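Long-range contact in dehalogenase-like hydrolase (PDB 3UMB), which probably catalyses the hydrolytic dehalogenation of small (S)-2-haloalkanoic acids, giving the (R)-2-hydroxy acids and halide: residues L141-L153 with P158-V170. Residues are numbered along the deposited sequence; the frame is centred on the assembly and turned at random.
Sequences LFDHVLSVDAVRL and PAAYALAPRAFGV
His-144 packs on Ala-167 and Phe-168, Leu-146 on Ala-167, and Val-151 on Leu-163 where an outermost strand of the parallel sheet, in the Rossmann-like HAD fold, is packed by the helical run that follows it. Strand 144-147 and helix 163-168 run nearly antiparallel, at 148° with axes 9.6 Å apart, as in the first half of a beta-alpha-beta crossover; the next strand, 175-179, lies across the sheet beyond strands 118-122 and 6-9. The aromatic contact closes one end. His-144 turns an edge to Phe-168 in a T-shaped pair, planes at 69°, with His-144 CD2 3.4 Å above the Phe-168 ring, over its centre. With CB pointing toward the helix, a chi1 of -51° puts CG of His-144 anti to the carbonyl carbon and swings the imidazole over Ala-167, whose CB makes a CH-pi contact with one face, 4.0 Å from the ring centroid. NE2 also comes close to Ala-167 O, but the angle is too poor for a hydrogen bond. Apolar contacts continue along the strand. Both methyls of Leu-146 straddle Ala-167 CB, each 3.8 Å away, while CD1 also approaches Ala-164 and the rim of Phe-168. Leu-163, which further touches Leu-121 of the adjacent strand, splits its branches: CD1 comes to 3.3 Å from Ser-147 O, and CD2 meets Ala-150 CB and, tip to tip, Val-151 CG1. Beyond the strand, Val-148 CG1 rests on Ala-160 CB, and Leu-153 CD1 on Ala-159 CB. No hydrogen bond crosses between the two segments; Ser-147 OG is bonded outside them, to Gly-124 O. The Arg-166 chain, bent at chi2 and chi3, brings its guanidinium edge against Val-151, with NH2 4.2 Å from Val-151 CG1.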
ATOM      1  N   LEU A 141      21.660  -2.005 -23.941  1.00 49.63           N
ATOM      2  CA  LEU A 141      20.326  -1.881 -24.561  1.00 48.01           C
ATOM      3  C   LEU A 141      19.596  -0.647 -24.067  1.00 45.99           C
ATOM      4  O   LEU A 141      18.813  -0.054 -24.804  1.00 45.27           O
ATOM      5  CB  LEU A 141      19.478  -3.152 -24.336  1.00 48.42           C
ATOM      6  CG  LEU A 141      19.971  -4.424 -25.074  1.00 49.35           C
ATOM      7  CD1 LEU A 141      21.066  -5.149 -24.277  1.00 50.00           C
ATOM      8  CD2 LEU A 141      18.831  -5.384 -25.382  1.00 50.11           C
ATOM      9  N   PHE A 142      19.872  -0.255 -22.828  1.00 44.69           N
ATOM     10  CA  PHE A 142      19.265   0.951 -22.247  1.00 43.56           C
ATOM     11  C   PHE A 142      20.161   2.202 -22.308  1.00 42.56           C
ATOM     12  O   PHE A 142      21.260   2.272 -21.738  1.00 41.96           O
ATOM     13  CB  PHE A 142      18.830   0.707 -20.798  1.00 43.55           C
ATOM     14  CG  PHE A 142      17.915  -0.457 -20.642  1.00 42.90           C
ATOM     15  CD1 PHE A 142      16.710  -0.489 -21.297  1.00 45.09           C
ATOM     16  CD2 PHE A 142      18.262  -1.519 -19.853  1.00 44.65           C
ATOM     17  CE1 PHE A 142      15.859  -1.571 -21.181  1.00 44.91           C
ATOM     18  CE2 PHE A 142      17.419  -2.609 -19.724  1.00 45.12           C
ATOM     19  CZ  PHE A 142      16.219  -2.635 -20.387  1.00 44.65           C
ATOM     20  N   ASP A 143      19.630   3.204 -22.987  1.00 41.98           N
ATOM     21  CA  ASP A 143      20.125   4.568 -22.879  1.00 41.23           C
ATOM     22  C   ASP A 143      20.104   5.087 -21.421  1.00 39.98           C
ATOM     23  O   ASP A 143      21.131   5.555 -20.917  1.00 40.19           O
ATOM     24  CB  ASP A 143      19.304   5.473 -23.787  1.00 41.09           C
ATOM     25  CG  ASP A 143      19.485   5.136 -25.254  1.00 43.37           C
ATOM     26  OD1 ASP A 143      19.896   3.990 -25.565  1.00 47.87           O
ATOM     27  OD2 ASP A 143      19.212   6.019 -26.105  1.00 46.05           O
ATOM     28  N   HIS A 144      18.959   4.976 -20.733  1.00 38.04           N
ATOM     29  CA  HIS A 144      18.843   5.488 -19.351  1.00 35.93           C
ATOM     30  C   HIS A 144      18.367   4.406 -18.393  1.00 33.28           C
ATOM     31  O   HIS A 144      17.462   3.663 -18.695  1.00 32.81           O
ATOM     32  CB  HIS A 144      17.897   6.689 -19.299  1.00 36.19           C
ATOM     33  CG  HIS A 144      18.198   7.768 -20.306  1.00 39.29           C
ATOM     34  ND1 HIS A 144      19.143   8.755 -20.085  1.00 40.26           N
ATOM     35  CD2 HIS A 144      17.652   8.035 -21.522  1.00 39.78           C
ATOM     36  CE1 HIS A 144      19.162   9.579 -21.120  1.00 41.19           C
ATOM     37  NE2 HIS A 144      18.269   9.166 -22.005  1.00 40.74           N
ATOM     38  N   VAL A 145      19.024   4.311 -17.249  1.00 30.96           N
ATOM     39  CA  VAL A 145      18.667   3.383 -16.195  1.00 29.02           C
ATOM     40  C   VAL A 145      18.389   4.301 -14.986  1.00 27.90           C
ATOM     41  O   VAL A 145      19.323   4.857 -14.367  1.00 28.32           O
ATOM     42  CB  VAL A 145      19.783   2.339 -15.962  1.00 29.39           C
ATOM     43  CG1 VAL A 145      19.611   1.592 -14.630  1.00 29.64           C
ATOM     44  CG2 VAL A 145      19.831   1.329 -17.120  1.00 28.39           C
ATOM     45  N   LEU A 146      17.097   4.496 -14.706  1.00 25.55           N
ATOM     46  CA  LEU A 146      16.627   5.518 -13.769  1.00 24.24           C
ATOM     47  C   LEU A 146      16.063   4.913 -12.455  1.00 23.51           C
ATOM     48  O   LEU A 146      15.419   3.876 -12.435  1.00 23.45           O
ATOM     49  CB  LEU A 146      15.591   6.421 -14.468  1.00 22.67           C
ATOM     50  CG  LEU A 146      16.006   6.993 -15.850  1.00 22.14           C
ATOM     51  CD1 LEU A 146      14.835   7.448 -16.605  1.00 18.36           C
ATOM     52  CD2 LEU A 146      17.007   8.162 -15.712  1.00 21.91           C
ATOM     53  N   SER A 147      16.364   5.580 -11.355  1.00 23.20           N
ATOM     54  CA  SER A 147      15.943   5.181 -10.029  1.00 22.27           C
ATOM     55  C   SER A 147      15.206   6.317  -9.376  1.00 20.84           C
ATOM     56  O   SER A 147      15.635   7.464  -9.451  1.00 21.38           O
ATOM     57  CB  SER A 147      17.161   4.871  -9.195  1.00 22.95           C
ATOM     58  OG  SER A 147      16.845   4.718  -7.824  1.00 23.58           O
ATOM     59  N   VAL A 148      14.136   5.988  -8.681  1.00 19.08           N
ATOM     60  CA  VAL A 148      13.405   6.958  -7.884  1.00 18.28           C
ATOM     61  C   VAL A 148      14.246   7.521  -6.763  1.00 17.38           C
ATOM     62  O   VAL A 148      13.832   8.405  -6.050  1.00 15.68           O
ATOM     63  CB  VAL A 148      12.162   6.314  -7.259  1.00 18.49           C
ATOM     64  CG1 VAL A 148      11.313   5.650  -8.335  1.00 15.57           C
ATOM     65  CG2 VAL A 148      12.590   5.301  -6.128  1.00 19.57           C
ATOM     66  N   ASP A 149      15.443   6.997  -6.579  1.00 18.84           N
ATOM     67  CA  ASP A 149      16.329   7.544  -5.581  1.00 20.32           C
ATOM     68  C   ASP A 149      16.735   9.026  -5.834  1.00 20.46           C
ATOM     69  O   ASP A 149      17.114   9.742  -4.917  1.00 21.31           O
ATOM     70  CB  ASP A 149      17.587   6.686  -5.527  1.00 21.68           C
ATOM     71  CG  ASP A 149      18.485   7.070  -4.390  1.00 21.43           C
ATOM     72  OD1 ASP A 149      18.231   6.681  -3.217  1.00 20.71           O
ATOM     73  OD2 ASP A 149      19.457   7.742  -4.694  1.00 23.62           O
ATOM     74  N   ALA A 150      16.691   9.446  -7.083  1.00 20.75           N
ATOM     75  CA  ALA A 150      17.005  10.824  -7.502  1.00 20.93           C
ATOM     76  C   ALA A 150      16.013  11.795  -6.883  1.00 21.61           C
ATOM     77  O   ALA A 150      16.368  12.946  -6.596  1.00 22.81           O
ATOM     78  CB  ALA A 150      16.938  10.905  -9.052  1.00 20.50           C
ATOM     79  N   VAL A 151      14.765  11.335  -6.663  1.00 20.26           N
ATOM     80  CA  VAL A 151      13.765  12.201  -6.132  1.00 19.16           C
ATOM     81  C   VAL A 151      13.336  11.815  -4.713  1.00 19.72           C
ATOM     82  O   VAL A 151      12.547  12.517  -4.123  1.00 19.51           O
ATOM     83  CB  VAL A 151      12.588  12.274  -7.083  1.00 19.26           C
ATOM     84  CG1 VAL A 151      13.069  12.870  -8.473  1.00 17.92           C
ATOM     85  CG2 VAL A 151      11.971  10.854  -7.301  1.00 17.74           C
ATOM     86  N   ARG A 152      13.829  10.700  -4.157  1.00 19.88           N
ATOM     87  CA  ARG A 152      13.520  10.333  -2.793  1.00 18.86           C
ATOM     88  C   ARG A 152      12.030  10.075  -2.589  1.00 18.10           C
ATOM     89  O   ARG A 152      11.519  10.237  -1.508  1.00 16.88           O
ATOM     90  CB  ARG A 152      14.047  11.402  -1.819  1.00 19.08           C
ATOM     91  CG  ARG A 152      15.634  11.602  -1.902  1.00 20.97           C
ATOM     92  CD  ARG A 152      16.189  12.683  -0.970  1.00 22.59           C
ATOM     93  NE  ARG A 152      15.629  12.624   0.381  1.00 25.03           N
ATOM     94  CZ  ARG A 152      16.050  11.811   1.330  1.00 28.29           C
ATOM     95  NH1 ARG A 152      17.078  10.978   1.095  1.00 31.78           N
ATOM     96  NH2 ARG A 152      15.459  11.838   2.523  1.00 26.75           N
ATOM     97  N   LEU A 153      11.367   9.604  -3.631  1.00 17.10           N
ATOM     98  CA  LEU A 153       9.923   9.335  -3.573  1.00 17.47           C
ATOM     99  C   LEU A 153       9.588   8.144  -4.476  1.00 17.44           C
ATOM    100  O   LEU A 153      10.073   8.068  -5.656  1.00 19.33           O
ATOM    101  CB  LEU A 153       9.114  10.546  -4.040  1.00 16.57           C
ATOM    102  CG  LEU A 153       9.090  11.778  -3.105  1.00 16.83           C
ATOM    103  CD1 LEU A 153       8.750  12.985  -3.907  1.00 15.36           C
ATOM    104  CD2 LEU A 153       8.120  11.643  -1.881  1.00 15.24           C
ATOM    105  N   PRO A 158       4.190  11.568  -8.441  1.00 15.17           N
ATOM    106  CA  PRO A 158       4.481  12.224  -9.743  1.00 15.54           C
ATOM    107  C   PRO A 158       5.985  12.427 -10.022  1.00 16.11           C
ATOM    108  O   PRO A 158       6.417  12.292 -11.154  1.00 12.57           O
ATOM    109  CB  PRO A 158       3.797  13.587  -9.638  1.00 15.29           C
ATOM    110  CG  PRO A 158       2.622  13.364  -8.719  1.00 14.10           C
ATOM    111  CD  PRO A 158       2.995  12.162  -7.798  1.00 16.10           C
ATOM    112  N   ALA A 159       6.750  12.726  -8.967  1.00 17.95           N
ATOM    113  CA  ALA A 159       8.164  13.070  -9.123  1.00 18.53           C
ATOM    114  C   ALA A 159       8.923  11.840  -9.638  1.00 18.56           C
ATOM    115  O   ALA A 159       9.957  12.003 -10.292  1.00 18.04           O
ATOM    116  CB  ALA A 159       8.782  13.559  -7.793  1.00 18.75           C
ATOM    117  N   ALA A 160       8.439  10.638  -9.297  1.00 18.78           N
ATOM    118  CA  ALA A 160       9.053   9.371  -9.776  1.00 18.97           C
ATOM    119  C   ALA A 160       8.753   9.166 -11.239  1.00 19.27           C
ATOM    120  O   ALA A 160       9.654   8.909 -12.009  1.00 19.44           O
ATOM    121  CB  ALA A 160       8.573   8.163  -8.988  1.00 19.16           C
ATOM    122  N   TYR A 161       7.488   9.283 -11.627  1.00 20.02           N
ATOM    123  CA  TYR A 161       7.107   9.151 -13.041  1.00 20.55           C
ATOM    124  C   TYR A 161       7.821  10.233 -13.885  1.00 20.82           C
ATOM    125  O   TYR A 161       8.384   9.942 -14.964  1.00 20.90           O
ATOM    126  CB  TYR A 161       5.582   9.181 -13.229  1.00 21.14           C
ATOM    127  CG  TYR A 161       4.873   7.928 -12.705  1.00 19.74           C
ATOM    128  CD1 TYR A 161       5.218   6.638 -13.180  1.00 19.84           C
ATOM    129  CD2 TYR A 161       3.858   8.025 -11.773  1.00 18.55           C
ATOM    130  CE1 TYR A 161       4.592   5.465 -12.685  1.00 15.84           C
ATOM    131  CE2 TYR A 161       3.207   6.855 -11.271  1.00 19.17           C
ATOM    132  CZ  TYR A 161       3.585   5.582 -11.735  1.00 18.77           C
ATOM    133  OH  TYR A 161       2.929   4.463 -11.248  1.00 20.46           O
ATOM    134  N   ALA A 162       7.902  11.445 -13.340  1.00 19.75           N
ATOM    135  CA  ALA A 162       8.485  12.538 -14.075  1.00 19.81           C
ATOM    136  C   ALA A 162       9.918  12.306 -14.483  1.00 19.98           C
ATOM    137  O   ALA A 162      10.371  12.983 -15.387  1.00 21.10           O
ATOM    138  CB  ALA A 162       8.375  13.861 -13.335  1.00 18.76           C
ATOM    139  N   LEU A 163      10.627  11.392 -13.841  1.00 20.44           N
ATOM    140  CA  LEU A 163      12.015  11.162 -14.208  1.00 22.31           C
ATOM    141  C   LEU A 163      12.172  10.778 -15.703  1.00 22.81           C
ATOM    142  O   LEU A 163      13.175  11.122 -16.318  1.00 23.49           O
ATOM    143  CB  LEU A 163      12.727  10.125 -13.280  1.00 21.61           C
ATOM    144  CG  LEU A 163      13.035  10.504 -11.818  1.00 20.52           C
ATOM    145  CD1 LEU A 163      13.351   9.274 -10.944  1.00 16.49           C
ATOM    146  CD2 LEU A 163      14.144  11.516 -11.721  1.00 20.41           C
ATOM    147  N   ALA A 164      11.200  10.086 -16.284  1.00 23.83           N
ATOM    148  CA  ALA A 164      11.435   9.501 -17.612  1.00 24.26           C
ATOM    149  C   ALA A 164      11.258  10.527 -18.720  1.00 24.42           C
ATOM    150  O   ALA A 164      12.138  10.654 -19.553  1.00 24.27           O
ATOM    151  CB  ALA A 164      10.623   8.267 -17.845  1.00 24.27           C
ATOM    152  N   PRO A 165      10.176  11.318 -18.699  1.00 24.96           N
ATOM    153  CA  PRO A 165      10.190  12.429 -19.647  1.00 26.01           C
ATOM    154  C   PRO A 165      11.477  13.260 -19.580  1.00 27.94           C
ATOM    155  O   PRO A 165      12.034  13.569 -20.639  1.00 27.96           O
ATOM    156  CB  PRO A 165       8.966  13.223 -19.257  1.00 25.74           C
ATOM    157  CG  PRO A 165       8.001  12.117 -18.816  1.00 24.64           C
ATOM    158  CD  PRO A 165       8.884  11.228 -18.001  1.00 25.41           C
ATOM    159  N   ARG A 166      11.995  13.538 -18.373  1.00 29.11           N
ATOM    160  CA  ARG A 166      13.192  14.379 -18.239  1.00 29.96           C
ATOM    161  C   ARG A 166      14.366  13.809 -18.889  1.00 30.42           C
ATOM    162  O   ARG A 166      15.024  14.505 -19.627  1.00 31.22           O
ATOM    163  CB  ARG A 166      13.626  14.621 -16.799  1.00 29.83           C
ATOM    164  CG  ARG A 166      13.111  15.935 -16.276  1.00 32.56           C
ATOM    165  CD  ARG A 166      14.080  16.594 -15.268  1.00 32.38           C
ATOM    166  NE  ARG A 166      14.293  15.785 -14.084  1.00 28.42           N
ATOM    167  CZ  ARG A 166      13.336  15.435 -13.259  1.00 27.75           C
ATOM    168  NH1 ARG A 166      12.081  15.815 -13.483  1.00 31.45           N
ATOM    169  NH2 ARG A 166      13.633  14.741 -12.180  1.00 28.56           N
ATOM    170  N   ALA A 167      14.687  12.560 -18.557  1.00 31.18           N
ATOM    171  CA  ALA A 167      15.865  11.885 -19.130  1.00 31.42           C
ATOM    172  C   ALA A 167      15.804  11.733 -20.681  1.00 32.26           C
ATOM    173  O   ALA A 167      16.827  11.839 -21.340  1.00 30.94           O
ATOM    174  CB  ALA A 167      16.081  10.537 -18.480  1.00 30.61           C
ATOM    175  N   PHE A 168      14.606  11.506 -21.226  1.00 33.99           N
ATOM    176  CA  PHE A 168      14.440  11.221 -22.659  1.00 36.25           C
ATOM    177  C   PHE A 168      14.230  12.459 -23.538  1.00 37.42           C
ATOM    178  O   PHE A 168      14.298  12.343 -24.756  1.00 38.19           O
ATOM    179  CB  PHE A 168      13.316  10.183 -22.884  1.00 36.33           C
ATOM    180  CG  PHE A 168      13.776   8.769 -22.612  1.00 39.00           C
ATOM    181  CD1 PHE A 168      14.295   7.990 -23.626  1.00 39.90           C
ATOM    182  CD2 PHE A 168      13.809   8.277 -21.311  1.00 38.76           C
ATOM    183  CE1 PHE A 168      14.777   6.721 -23.356  1.00 41.61           C
ATOM    184  CE2 PHE A 168      14.299   7.020 -21.037  1.00 40.00           C
ATOM    185  CZ  PHE A 168      14.784   6.237 -22.056  1.00 41.03           C
ATOM    186  N   GLY A 169      13.963  13.608 -22.911  1.00 37.98           N
ATOM    187  CA  GLY A 169      13.746  14.851 -23.598  1.00 38.39           C
ATOM    188  C   GLY A 169      12.454  14.856 -24.375  1.00 39.43           C
ATOM    189  O   GLY A 169      12.305  15.671 -25.280  1.00 40.00           O
ATOM    190  N   VAL A 170      11.512  13.970 -24.017  1.00 39.71           N
ATOM    191  CA  VAL A 170      10.185  13.894 -24.653  1.00 39.52           C
ATOM    192  C   VAL A 170       9.041  13.942 -23.619  1.00 39.03           C
ATOM    193  O   VAL A 170       9.235  13.560 -22.471  1.00 38.53           O
ATOM    194  CB  VAL A 170      10.035  12.613 -25.534  1.00 39.99           C
ATOM    195  CG1 VAL A 170      11.149  12.564 -26.604  1.00 41.40           C
ATOM    196  CG2 VAL A 170      10.062  11.345 -24.694  1.00 39.44           C
TER